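Long-range contacts in enoyl-[acyl-carrier-protein] reductase [FMN] (Thermotoga maritima, PDB 5GVH), which probably reduces enoyl-acyl-carrier-protein double bonds in fatty acid synthesis, using a bound flavin mononucleotide: residues V34-G39 with Q62-P67; G193-A198 with K291-D296; A198-D203 with D285-V290. All coordinates share one frame; numbering follows the deposited sequence.

Contact 1: residues V34-G39 with Q62-P67; sequences VSEAGG and QKTDKP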
loop_
_atom_site.group_PDB
_atom_site.type_symbol
_atom_site.label_atom_id
_atom_site.label_comp_id
_atom_site.label_asym_id
_atom_site.label_seq_id
_atom_site.Cartn_x
_atom_site.Cartn_y
_atom_site.Cartn_z
ATOM N N VAL A 34 21.088 -7.353 14.338
ATOM C CA VAL A 34 19.865 -6.588 14.568
ATOM C C VAL A 34 19.548 -6.522 16.056
ATOM O O VAL A 34 19.134 -5.472 16.573
ATOM C CB VAL A 34 18.692 -7.181 13.763
ATOM C CG1 VAL A 34 17.377 -6.535 14.187
ATOM C CG2 VAL A 34 18.933 -7.003 12.265
ATOM N N SER A 35 19.719 -7.641 16.765
ATOM C CA SER A 35 19.446 -7.658 18.201
ATOM C C SER A 35 20.481 -6.849 18.970
ATOM O O SER A 35 20.138 -6.148 19.930
ATOM C CB SER A 35 19.393 -9.099 18.716
ATOM O OG SER A 35 18.237 -9.774 18.237
ATOM N N GLU A 36 21.749 -6.915 18.559
ATOM C CA GLU A 36 22.769 -6.123 19.237
ATOM C C GLU A 36 22.504 -4.634 19.078
ATOM O O GLU A 36 22.782 -3.855 19.996
ATOM C CB GLU A 36 24.168 -6.485 18.720
ATOM C CG GLU A 36 24.876 -7.568 19.541
ATOM C CD GLU A 36 25.034 -7.177 21.005
ATOM O OE1 GLU A 36 26.006 -6.467 21.351
ATOM O OE2 GLU A 36 24.160 -7.560 21.809
ATOM N N ALA A 37 21.941 -4.227 17.942
ATOM C CA ALA A 37 21.647 -2.828 17.669
ATOM C C ALA A 37 20.358 -2.341 18.327
ATOM O O ALA A 37 19.956 -1.200 18.074
ATOM C CB ALA A 37 21.577 -2.592 16.157
ATOM N N GLY A 38 19.694 -3.160 19.149
ATOM C CA GLY A 38 18.513 -2.738 19.874
ATOM C C GLY A 38 17.187 -3.161 19.261
ATOM O O GLY A 38 16.149 -3.054 19.933
ATOM N N GLY A 39 17.188 -3.622 18.015
ATOM C CA GLY A 39 16.008 -4.208 17.412
ATOM C C GLY A 39 15.865 -5.673 17.785
ATOM O O GLY A 39 16.495 -6.170 18.725
ATOM N N GLN A 62 25.746 -17.141 20.955
ATOM C CA GLN A 62 27.170 -16.818 21.001
ATOM C C GLN A 62 27.459 -15.377 20.607
ATOM O O GLN A 62 28.521 -14.852 20.955
ATOM C CB GLN A 62 27.967 -17.749 20.077
ATOM C CG GLN A 62 27.518 -19.194 20.148
ATOM C CD GLN A 62 28.237 -19.988 21.225
ATOM O OE1 GLN A 62 29.441 -19.843 21.428
ATOM N NE2 GLN A 62 27.480 -20.813 21.953
ATOM N N LYS A 63 26.547 -14.719 19.895
ATOM C CA LYS A 63 26.824 -13.404 19.350
ATOM C C LYS A 63 26.055 -12.287 20.032
ATOM O O LYS A 63 26.383 -11.115 19.814
ATOM C CB LYS A 63 26.518 -13.399 17.850
ATOM C CG LYS A 63 27.202 -14.538 17.086
ATOM C CD LYS A 63 26.556 -14.697 15.714
ATOM C CE LYS A 63 27.419 -15.468 14.743
ATOM N NZ LYS A 63 28.636 -14.703 14.381
ATOM N N THR A 64 25.063 -12.613 20.856
ATOM C CA THR A 64 24.304 -11.590 21.557
ATOM C C THR A 64 23.514 -12.247 22.674
ATOM O O THR A 64 23.107 -13.409 22.563
ATOM C CB THR A 64 23.351 -10.836 20.612
ATOM O OG1 THR A 64 22.616 -9.854 21.351
ATOM C CG2 THR A 64 22.371 -11.804 19.946
ATOM N N ASP A 65 23.298 -11.488 23.746
ATOM C CA ASP A 65 22.440 -11.910 24.843
ATOM C C ASP A 65 21.082 -11.223 24.821
ATOM O O ASP A 65 20.249 -11.490 25.696
ATOM C CB ASP A 65 23.135 -11.655 26.184
ATOM C CG ASP A 65 24.556 -12.171 26.202
ATOM O OD1 ASP A 65 24.730 -13.407 26.162
ATOM O OD2 ASP A 65 25.493 -11.341 26.240
ATOM N N LYS A 66 20.841 -10.357 23.837
ATOM C CA LYS A 66 19.603 -9.602 23.716
ATOM C C LYS A 66 18.489 -10.488 23.158
ATOM O O LYS A 66 18.755 -11.540 22.571
ATOM C CB LYS A 66 19.830 -8.395 22.808
ATOM C CG LYS A 66 20.998 -7.507 23.212
ATOM C CD LYS A 66 20.515 -6.225 23.864
ATOM C CE LYS A 66 21.675 -5.308 24.222
ATOM N NZ LYS A 66 22.456 -4.910 23.013
ATOM N N PRO A 67 17.224 -10.088 23.322
ATOM C CA PRO A 67 16.125 -10.901 22.784
ATOM C C PRO A 67 16.232 -11.099 21.277
ATOM O O PRO A 67 16.868 -10.321 20.553
ATOM C CB PRO A 67 14.875 -10.098 23.154
ATOM C CG PRO A 67 15.288 -9.338 24.370
ATOM C CD PRO A 67 16.720 -8.962 24.129
#
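Ser35, Glu36, Thr64 and Lys66 carry this contact, and most of it is polar. Thr64 OG1 donates to Glu36 OE2 at 2.8 Å, meeting the anti side of the carboxylate about 20° out of its plane. The same hydroxyl oxygen accepts from Lys66 N at 3.1 Å, which makes an ST turn. Ser35 OG donates to Pro67 O at 2.7 Å in the carbonyl plane. Ser35 OG also receives a bond from Gly41 N.

Charge adds a weaker tie. Lys66 NZ and Glu36 OE2 form a salt bridge at 3.4 Å, its hydrogen bond weak. The lysine chain crosses the glutamate at about a right angle, and its bends at chi2 (-105°) and chi4 (61°) bring NZ back to the carboxylate.

The protein has a TIM-barrel fold. Helix 28-36 follows the barrel strand 17-19 and ends here in a Schellman motif with Gly38 at positive phi. Residues 62-67 form the loop that leads from helix 50-61 into strand 69-72.

The apolar contacts are few. Ser35 CB lies 4.2 Å from Thr64 CG2. It is equally far, 4.2 Å, from Lys66 CB. Thr64 also packs on Ala32, one turn back along helix 28-36.

Contact 2: residues G193-A198 with K291-D296; sequences GTRFVA and KQIIED. With FMN (flavin mononucleotide), chain C.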
loop_
_atom_site.group_PDB
_atom_site.type_symbol
_atom_site.label_atom_id
_atom_site.label_comp_id
_atom_site.label_asym_id
_atom_site.label_seq_id
_atom_site.Cartn_x
_atom_site.Cartn_y
_atom_site.Cartn_z
ATOM N N GLY A 193 12.275 -6.495 5.896
ATOM C CA GLY A 193 13.043 -7.595 5.356
ATOM C C GLY A 193 14.057 -7.114 4.344
ATOM O O GLY A 193 15.265 -7.251 4.566
ATOM N N THR A 194 13.571 -6.529 3.237
ATOM C CA THR A 194 14.452 -6.084 2.157
ATOM C C THR A 194 15.475 -5.066 2.650
ATOM O O THR A 194 16.638 -5.111 2.243
ATOM C CB THR A 194 13.631 -5.498 0.994
ATOM O OG1 THR A 194 12.634 -6.439 0.562
ATOM C CG2 THR A 194 14.530 -5.156 -0.210
ATOM N N ARG A 195 15.064 -4.135 3.518
ATOM C CA ARG A 195 16.016 -3.170 4.071
ATOM C C ARG A 195 17.150 -3.852 4.850
ATOM O O ARG A 195 18.283 -3.356 4.859
ATOM C CB ARG A 195 15.275 -2.165 4.958
ATOM C CG ARG A 195 16.149 -1.231 5.792
ATOM C CD ARG A 195 16.881 -0.187 4.959
ATOM N NE ARG A 195 18.041 -0.736 4.265
ATOM C CZ ARG A 195 18.947 -0.003 3.627
ATOM N NH1 ARG A 195 18.833 1.321 3.601
ATOM N NH2 ARG A 195 19.969 -0.592 3.019
ATOM N N PHE A 196 16.881 -4.984 5.500
ATOM C CA PHE A 196 17.922 -5.666 6.270
ATOM C C PHE A 196 18.726 -6.666 5.448
ATOM O O PHE A 196 19.803 -7.076 5.886
ATOM C CB PHE A 196 17.317 -6.376 7.486
ATOM C CG PHE A 196 17.069 -5.462 8.680
ATOM C CD1 PHE A 196 15.893 -5.569 9.423
ATOM C CD2 PHE A 196 18.017 -4.525 9.073
ATOM C CE1 PHE A 196 15.663 -4.753 10.529
ATOM C CE2 PHE A 196 17.785 -3.700 10.173
ATOM C CZ PHE A 196 16.603 -3.813 10.900
ATOM N N VAL A 197 18.232 -7.084 4.284
ATOM C CA VAL A 197 19.081 -7.829 3.360
ATOM C C VAL A 197 20.164 -6.913 2.794
ATOM O O VAL A 197 21.300 -7.340 2.551
ATOM C CB VAL A 197 18.229 -8.462 2.241
ATOM C CG1 VAL A 197 19.105 -9.226 1.235
ATOM C CG2 VAL A 197 17.147 -9.372 2.827
ATOM N N ALA A 198 19.828 -5.634 2.585
ATOM C CA ALA A 198 20.747 -4.651 2.009
ATOM C C ALA A 198 21.624 -4.024 3.099
ATOM O O ALA A 198 21.734 -2.804 3.239
ATOM C CB ALA A 198 19.967 -3.588 1.242
ATOM N N LYS A 291 23.391 -1.391 12.423
ATOM C CA LYS A 291 23.168 -0.389 13.461
ATOM C C LYS A 291 22.925 0.988 12.855
ATOM O O LYS A 291 22.110 1.762 13.366
ATOM C CB LYS A 291 24.341 -0.339 14.439
ATOM C CG LYS A 291 24.123 0.703 15.544
ATOM C CD LYS A 291 24.984 0.446 16.763
ATOM C CE LYS A 291 26.194 1.366 16.766
ATOM N NZ LYS A 291 25.818 2.812 16.732
ATOM N N GLN A 292 23.623 1.306 11.765
ATOM C CA GLN A 292 23.422 2.589 11.102
ATOM C C GLN A 292 22.011 2.696 10.535
ATOM O O GLN A 292 21.378 3.757 10.612
ATOM C CB GLN A 292 24.467 2.763 10.004
ATOM C CG GLN A 292 24.115 3.799 8.970
ATOM C CD GLN A 292 25.341 4.430 8.359
ATOM O OE1 GLN A 292 26.094 5.121 9.045
ATOM N NE2 GLN A 292 25.555 4.198 7.067
ATOM N N ILE A 293 21.506 1.601 9.960
ATOM C CA ILE A 293 20.138 1.561 9.449
ATOM C C ILE A 293 19.148 1.929 10.548
ATOM O O ILE A 293 18.267 2.778 10.359
ATOM C CB ILE A 293 19.839 0.169 8.868
ATOM C CG1 ILE A 293 20.772 -0.132 7.692
ATOM C CG2 ILE A 293 18.389 0.067 8.448
ATOM C CD1 ILE A 293 20.620 -1.527 7.141
ATOM N N ILE A 294 19.291 1.311 11.718
ATOM C CA ILE A 294 18.326 1.516 12.793
ATOM C C ILE A 294 18.386 2.948 13.314
ATOM O O ILE A 294 17.351 3.561 13.619
ATOM C CB ILE A 294 18.567 0.489 13.912
ATOM C CG1 ILE A 294 18.212 -0.910 13.410
ATOM C CG2 ILE A 294 17.801 0.857 15.180
ATOM C CD1 ILE A 294 18.196 -1.951 14.480
ATOM N N GLU A 295 19.592 3.504 13.441
ATOM C CA GLU A 295 19.689 4.853 13.985
ATOM C C GLU A 295 19.255 5.895 12.971
ATOM O O GLU A 295 18.645 6.899 13.352
ATOM C CB GLU A 295 21.104 5.142 14.480
ATOM C CG GLU A 295 21.581 4.156 15.516
ATOM C CD GLU A 295 23.072 4.243 15.743
ATOM O OE1 GLU A 295 23.810 4.477 14.757
ATOM O OE2 GLU A 295 23.507 4.061 16.901
ATOM N N ASP A 296 19.567 5.681 11.686
ATOM C CA ASP A 296 19.066 6.572 10.641
ATOM C C ASP A 296 17.545 6.583 10.622
ATOM O O ASP A 296 16.914 7.647 10.568
ATOM C CB ASP A 296 19.605 6.155 9.269
ATOM C CG ASP A 296 21.066 6.491 9.087
ATOM O OD1 ASP A 296 21.651 7.118 9.996
ATOM O OD2 ASP A 296 21.615 6.170 8.009
HETATM N N1 FMN C . 8.243 -14.148 5.779
HETATM C C2 FMN C . 7.904 -15.312 6.454
HETATM O O2 FMN C . 6.960 -15.360 7.245
HETATM N N3 FMN C . 8.630 -16.452 6.239
HETATM C C4 FMN C . 9.695 -16.455 5.371
HETATM O O4 FMN C . 10.319 -17.502 5.200
HETATM C C4A FMN C . 10.040 -15.292 4.693
HETATM N N5 FMN C . 11.108 -15.295 3.819
HETATM C C5A FMN C . 11.468 -14.134 3.163
HETATM C C6 FMN C . 12.557 -14.154 2.299
HETATM C C7 FMN C . 12.938 -13.005 1.628
HETATM C C7M FMN C . 14.114 -13.055 0.696
HETATM C C8 FMN C . 12.222 -11.819 1.819
HETATM C C8M FMN C . 12.621 -10.569 1.085
HETATM C C9 FMN C . 11.129 -11.796 2.686
HETATM C C9A FMN C . 10.745 -12.957 3.366
HETATM N N10 FMN C . 9.663 -12.955 4.243
HETATM C C10 FMN C . 9.308 -14.124 4.900
HETATM C "C1'" FMN C . 8.881 -11.691 4.477
HETATM C "C2'" FMN C . 9.579 -10.855 5.548
HETATM O "O2'" FMN C . 9.509 -11.528 6.783
HETATM C "C3'" FMN C . 8.932 -9.489 5.737
HETATM O "O3'" FMN C . 7.669 -9.675 6.337
HETATM C "C4'" FMN C . 8.830 -8.711 4.430
HETATM O "O4'" FMN C . 10.104 -8.697 3.834
HETATM C "C5'" FMN C . 8.436 -7.258 4.666
HETATM O "O5'" FMN C . 8.473 -6.544 3.443
HETATM P P FMN C . 9.710 -5.596 2.992
HETATM O O1P FMN C . 9.153 -4.488 2.112
HETATM O O2P FMN C . 10.430 -4.999 4.176
HETATM O O3P FMN C . 10.656 -6.414 2.145
#
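Arg195 NH2, at the end of a side chain that packs on Ile293, is held between two backbone carbonyls. It donates to Ala198 O at 2.8 Å, tilted from the carbonyl plane, and also to Glu286 O. Bends at chi2 (71°) and chi3 (-77°) curl the chain back towards Ala198. Ile293 covers one face of the guanidinium with CD1, which is 3.9 Å from Arg195 NE. That NE is buried and has no polar partner in the model. The other branch, Ile293 CG2, touches the aliphatic part of the arginine, 3.7 Å from Arg195 CG.

Phe196 meets Ile293 and Ile294 of helix 290-310. Ile294 CG1 comes to the edge of the ring, 4.2 Å from Phe196 CZ. Ile293 CG2 reaches CE2 of the ring obliquely. Ile17 and Met19 of the first barrel strand also touch the phenylalanine.

At its N-terminal end the short helix 194-197 binds FMN. Gly193 N donates to FMN O2P at 2.9 Å, almost straight (172°). FMN O3P takes two bonds, from Thr194 N at 3.1 Å and Thr194 OG1 at 2.5 Å. A side chain at Gly193 would run into FMN O4'. With Gly172 N, which also bonds FMN, this arrangement is consistent with the standard phosphate-binding site of TIM barrels, after strands seven and eight. The chemistry is thus split: the helix start presents N-H groups and probably stabilises the phosphate charge, while Ile293 covers an arginine whose NH2 is satisfied by carbonyls.

Contact 3: residues A198-D203 with D285-V290; sequences ASVESD and DEIKPV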
loop_
_atom_site.group_PDB
_atom_site.type_symbol
_atom_site.label_atom_id
_atom_site.label_comp_id
_atom_site.label_asym_id
_atom_site.label_seq_id
_atom_site.Cartn_x
_atom_site.Cartn_y
_atom_site.Cartn_z
ATOM N N ALA A 198 19.828 -5.634 2.585
ATOM C CA ALA A 198 20.747 -4.651 2.009
ATOM C C ALA A 198 21.624 -4.024 3.099
ATOM O O ALA A 198 21.734 -2.804 3.239
ATOM C CB ALA A 198 19.967 -3.588 1.242
ATOM N N SER A 199 22.249 -4.897 3.884
ATOM C CA SER A 199 23.131 -4.492 4.968
ATOM C C SER A 199 24.449 -5.237 4.836
ATOM O O SER A 199 24.501 -6.332 4.269
ATOM C CB SER A 199 22.516 -4.778 6.337
ATOM O OG SER A 199 22.321 -6.169 6.500
ATOM N N VAL A 200 25.519 -4.643 5.376
ATOM C CA VAL A 200 26.836 -5.263 5.218
ATOM C C VAL A 200 26.945 -6.539 6.045
ATOM O O VAL A 200 27.650 -7.473 5.651
ATOM C CB VAL A 200 27.970 -4.271 5.553
ATOM C CG1 VAL A 200 27.975 -3.102 4.577
ATOM C CG2 VAL A 200 27.847 -3.779 6.975
ATOM N N GLU A 201 26.242 -6.616 7.181
ATOM C CA GLU A 201 26.233 -7.837 7.986
ATOM C C GLU A 201 25.567 -9.013 7.276
ATOM O O GLU A 201 25.784 -10.159 7.673
ATOM C CB GLU A 201 25.522 -7.593 9.317
ATOM C CG GLU A 201 26.248 -6.671 10.283
ATOM C CD GLU A 201 26.030 -5.205 9.989
ATOM O OE1 GLU A 201 25.454 -4.890 8.923
ATOM O OE2 GLU A 201 26.429 -4.372 10.836
ATOM N N SER A 202 24.752 -8.754 6.256
ATOM C CA SER A 202 24.127 -9.814 5.474
ATOM C C SER A 202 25.166 -10.611 4.701
ATOM O O SER A 202 26.160 -10.068 4.214
ATOM C CB SER A 202 23.118 -9.216 4.483
ATOM O OG SER A 202 22.428 -10.226 3.766
ATOM N N ASP A 203 24.905 -11.903 4.537
ATOM C CA ASP A 203 25.813 -12.756 3.784
ATOM C C ASP A 203 25.200 -13.268 2.490
ATOM O O ASP A 203 25.729 -14.211 1.894
ATOM C CB ASP A 203 26.291 -13.918 4.655
ATOM C CG ASP A 203 25.155 -14.638 5.334
ATOM O OD1 ASP A 203 24.134 -14.887 4.661
ATOM O OD2 ASP A 203 25.282 -14.941 6.547
ATOM N N ASP A 285 19.061 2.564 -1.543
ATOM C CA ASP A 285 20.052 3.084 -2.468
ATOM C C ASP A 285 21.487 2.731 -2.116
ATOM O O ASP A 285 22.364 2.879 -2.974
ATOM C CB ASP A 285 19.933 4.609 -2.564
ATOM C CG ASP A 285 18.678 5.038 -3.274
ATOM O OD1 ASP A 285 18.432 4.504 -4.374
ATOM O OD2 ASP A 285 17.933 5.886 -2.736
ATOM N N GLU A 286 21.757 2.273 -0.897
ATOM C CA GLU A 286 23.113 1.904 -0.520
ATOM C C GLU A 286 23.053 0.779 0.499
ATOM O O GLU A 286 22.016 0.530 1.124
ATOM C CB GLU A 286 23.877 3.108 0.039
ATOM C CG GLU A 286 23.404 3.551 1.422
ATOM C CD GLU A 286 22.598 4.849 1.421
ATOM O OE1 GLU A 286 22.357 5.382 2.528
ATOM O OE2 GLU A 286 22.203 5.324 0.327
ATOM N N ILE A 287 24.186 0.089 0.648
ATOM C CA ILE A 287 24.365 -0.930 1.674
ATOM C C ILE A 287 24.899 -0.247 2.924
ATOM O O ILE A 287 25.924 0.442 2.872
ATOM C CB ILE A 287 25.325 -2.029 1.196
ATOM C CG1 ILE A 287 25.005 -2.421 -0.242
ATOM C CG2 ILE A 287 25.236 -3.249 2.090
ATOM C CD1 ILE A 287 23.677 -3.111 -0.386
ATOM N N LYS A 288 24.209 -0.433 4.045
ATOM C CA LYS A 288 24.574 0.191 5.307
ATOM C C LYS A 288 24.709 -0.871 6.389
ATOM O O LYS A 288 24.073 -1.921 6.302
ATOM C CB LYS A 288 23.519 1.229 5.723
ATOM C CG LYS A 288 23.209 2.245 4.632
ATOM C CD LYS A 288 21.769 2.756 4.704
ATOM C CE LYS A 288 21.505 3.515 6.001
ATOM N NZ LYS A 288 22.352 4.737 6.133
ATOM N N PRO A 289 25.543 -0.639 7.407
ATOM C CA PRO A 289 25.580 -1.568 8.543
ATOM C C PRO A 289 24.274 -1.523 9.316
ATOM O O PRO A 289 23.587 -0.502 9.356
ATOM C CB PRO A 289 26.752 -1.058 9.390
ATOM C CG PRO A 289 26.946 0.347 8.966
ATOM C CD PRO A 289 26.585 0.393 7.517
ATOM N N VAL A 290 23.942 -2.647 9.951
ATOM C CA VAL A 290 22.622 -2.781 10.559
ATOM C C VAL A 290 22.385 -1.697 11.604
ATOM O O VAL A 290 21.297 -1.113 11.670
ATOM C CB VAL A 290 22.442 -4.194 11.141
ATOM C CG1 VAL A 290 21.326 -4.210 12.173
ATOM C CG2 VAL A 290 22.126 -5.169 10.015
#
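Ser199 and Lys288 bring the two loops to a CA-CA distance of 4.9 Å, with the touching parts running 42° apart. Val200 N donates to Lys288 O at 3.2 Å. A type I turn then carries the chain from Ser199 to Ser202.

Glu201 reaches out of this turn to the start of helix 290-310. Val290 N donates to both carboxylate oxygens, to Glu201 OE1 at 2.9 Å and to Glu201 OE2 at 3.2 Å. OE1 is approached from above the carboxylate plane and OE2 on its syn side, also tilted out of the plane. The chain gets there by bending at chi2 (82°). A negative charge at the N-terminal end of a helix is likely to be favourable. An alanine here has no carboxylate, so Val290 N would probably be left without this partner and a gap would be likely to open beside Pro289.

Val200 touches two residues with its two methyls. Its CG1 is 3.7 Å from Ile287 CG2, while its CG2 lies alongside the proline ring, 3.8 Å from Pro289 CB. Ile287 CD1 also touches Ala198 CB at 4.1 Å.

Several helices surround the pair of loops. Ala33 and Val34 of helix 28-36 touch Glu201 and Val290. From helix 206-213, Lys209 and Val213 pack on Ile287, and Lys209 NZ donates to Ser199 O and Ser202 O.

In the fold
From the N terminus, contact 1 comes first. It closes a short loop that holds strand 42-44 and helix 50-61, so the end of helix 28-36 meets the loop before strand 69-72. The chain then runs on round the barrel before the other two contacts open. Contact 2 joins the phosphate-binding helix 194-197, after the eighth strand, to helix 290-310. Contact 3 nests inside that loop, and the two share Ala198. Lys288 NZ of contact 3 pairs with Asp296 OD2 of contact 2 in a salt bridge. Val34 of contact 1 packs on Phe196 and Val290. Helix 290-310 thus lies against helices from early and late in the chain, 28-36 and 194-197.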